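Long-range contact in F-actin-capping protein subunit alpha (PDB 7A0H), which probably caps the fast-growing barbed ends of actin filaments without severing them, blocking subunit exchange there, and assembles as an asymmetric homodimer: residues Ile208-Ile213 with Val232-Val237. Sequence-based numbering, arbitrary orientation.
Sequences ILTGTI and VFEKRV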
# COMPACT_ATOMS: atom_id res chain seq x y z
N ILE A 208 18.10 3.97 -30.75
CA ILE A 208 17.93 3.43 -29.42
C ILE A 208 16.48 3.66 -29.06
O ILE A 208 15.98 4.77 -29.18
CB ILE A 208 18.83 4.13 -28.40
CG1 ILE A 208 20.30 3.92 -28.77
CG2 ILE A 208 18.63 3.56 -27.01
CD1 ILE A 208 20.61 2.47 -29.13
N LEU A 209 15.79 2.61 -28.75
CA LEU A 209 14.42 2.64 -28.30
C LEU A 209 14.46 2.24 -26.82
O LEU A 209 15.03 1.21 -26.47
CB LEU A 209 13.58 1.69 -29.15
CG LEU A 209 12.12 1.69 -28.78
CD1 LEU A 209 11.37 3.04 -29.19
CD2 LEU A 209 11.45 0.51 -29.40
N THR A 210 14.08 3.16 -25.93
CA THR A 210 13.95 2.96 -24.48
C THR A 210 12.48 2.87 -24.14
O THR A 210 11.67 3.58 -24.75
CB THR A 210 14.49 4.13 -23.67
OG1 THR A 210 13.78 5.30 -24.14
CG2 THR A 210 15.98 4.26 -23.86
N GLY A 211 12.13 1.98 -23.24
CA GLY A 211 10.74 1.80 -22.88
C GLY A 211 10.59 1.46 -21.42
O GLY A 211 11.54 1.04 -20.73
N THR A 212 9.36 1.69 -20.94
CA THR A 212 8.97 1.34 -19.57
C THR A 212 7.57 0.76 -19.60
O THR A 212 6.68 1.32 -20.26
CB THR A 212 9.04 2.56 -18.66
OG1 THR A 212 10.35 3.15 -18.72
CG2 THR A 212 8.66 2.23 -17.16
N ILE A 213 7.40 -0.39 -18.98
CA ILE A 213 6.08 -0.99 -18.83
C ILE A 213 5.71 -1.05 -17.35
O ILE A 213 6.40 -1.69 -16.55
CB ILE A 213 6.01 -2.40 -19.47
CG1 ILE A 213 6.26 -2.31 -21.02
CG2 ILE A 213 4.68 -2.97 -19.19
CD1 ILE A 213 6.18 -3.65 -21.73
N VAL A 232 11.76 -2.06 -17.44
CA VAL A 232 12.41 -1.08 -18.27
C VAL A 232 13.21 -1.81 -19.37
O VAL A 232 13.88 -2.80 -19.08
CB VAL A 232 13.36 -0.25 -17.38
CG1 VAL A 232 14.14 0.66 -18.29
CG2 VAL A 232 12.60 0.59 -16.41
N PHE A 233 13.21 -1.26 -20.58
CA PHE A 233 13.84 -1.83 -21.77
C PHE A 233 14.67 -0.77 -22.51
O PHE A 233 14.22 0.40 -22.63
CB PHE A 233 12.78 -2.34 -22.77
CG PHE A 233 11.84 -3.36 -22.21
CD1 PHE A 233 12.19 -4.69 -22.15
CD2 PHE A 233 10.61 -2.98 -21.69
CE1 PHE A 233 11.34 -5.61 -21.61
CE2 PHE A 233 9.74 -3.96 -21.16
CZ PHE A 233 10.11 -5.22 -21.13
N GLU A 234 15.81 -1.20 -23.10
CA GLU A 234 16.68 -0.35 -23.93
C GLU A 234 17.25 -1.16 -25.11
O GLU A 234 18.16 -1.96 -24.93
CB GLU A 234 17.80 0.26 -23.09
CG GLU A 234 18.79 1.13 -23.94
CD GLU A 234 19.75 1.96 -23.09
OE1 GLU A 234 19.43 2.27 -21.93
OE2 GLU A 234 20.83 2.31 -23.58
N LYS A 235 16.70 -0.94 -26.31
CA LYS A 235 17.00 -1.77 -27.47
C LYS A 235 17.62 -0.97 -28.61
O LYS A 235 17.14 0.12 -28.97
CB LYS A 235 15.70 -2.46 -27.99
CG LYS A 235 14.92 -3.29 -26.92
CD LYS A 235 15.73 -4.48 -26.45
CE LYS A 235 14.86 -5.50 -25.78
NZ LYS A 235 15.66 -6.64 -25.24
N ARG A 236 18.64 -1.53 -29.24
CA ARG A 236 19.19 -1.03 -30.51
C ARG A 236 18.43 -1.66 -31.67
O ARG A 236 18.24 -2.87 -31.71
CB ARG A 236 20.68 -1.37 -30.67
CG ARG A 236 21.63 -0.50 -29.82
CD ARG A 236 23.13 -0.92 -29.81
NE ARG A 236 23.98 0.13 -29.20
CZ ARG A 236 24.61 0.08 -28.00
NH1 ARG A 236 24.55 -0.96 -27.18
NH2 ARG A 236 25.32 1.14 -27.63
N VAL A 237 17.97 -0.83 -32.56
CA VAL A 237 17.14 -1.24 -33.67
C VAL A 237 17.78 -0.72 -34.97
O VAL A 237 18.19 0.45 -35.05
CB VAL A 237 15.73 -0.67 -33.49
CG1 VAL A 237 14.77 -1.20 -34.61
CG2 VAL A 237 15.27 -1.01 -32.09
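Two antiparallel strands of a beta hairpin are joined here by four main-chain hydrogen bonds. Leu209 and Lys235 form one hydrogen-bonded pair. Leu209 N gives a nearly straight bond to Lys235 O at 2.8 Å, and Lys235 N returns one to Leu209 O at 2.7 Å, nearly along the C=O axis. Gly211 and Phe233 form the next such pair, with Gly211 N to Phe233 O at 2.7 Å. The return bond, Phe233 N to Gly211 O, is 2.8 Å, but its donor stands 37° above the carbonyl plane. Each of the four carbonyl oxygens also takes a CA-H...O contact; the shortest is Thr210 CA to Phe233 O at 3.2 Å.

Side chains alternate between two faces. On one, Ile208 and Arg236 lie side by side. Ile208 CG1 is anti to the carbonyl carbon, and CD1 bends over to meet Arg236 CG at 3.2 Å, a tight fit. Ile208 CG2 meets the aliphatic Glu234 CG at 3.9 Å. On the other face, Phe233 has glycine as its cross-strand partner. Its ring, with CG anti to the carbonyl carbon (chi1 -57°), meets Ile213 instead. Ile213 CD1 reaches Phe233 CE2 obliquely at 3.6 Å.

The hairpin lies in a five-stranded antiparallel sheet of the capping protein alpha-subunit fold. Strand 223-238 is outermost within the chain. Thr210 and Thr212 continue the backbone bonding to Asn197 and Ser195 of strand 187-200. Phe233, Ile213 and Lys235 pack against helix 243-266, which follows the hairpin in sequence.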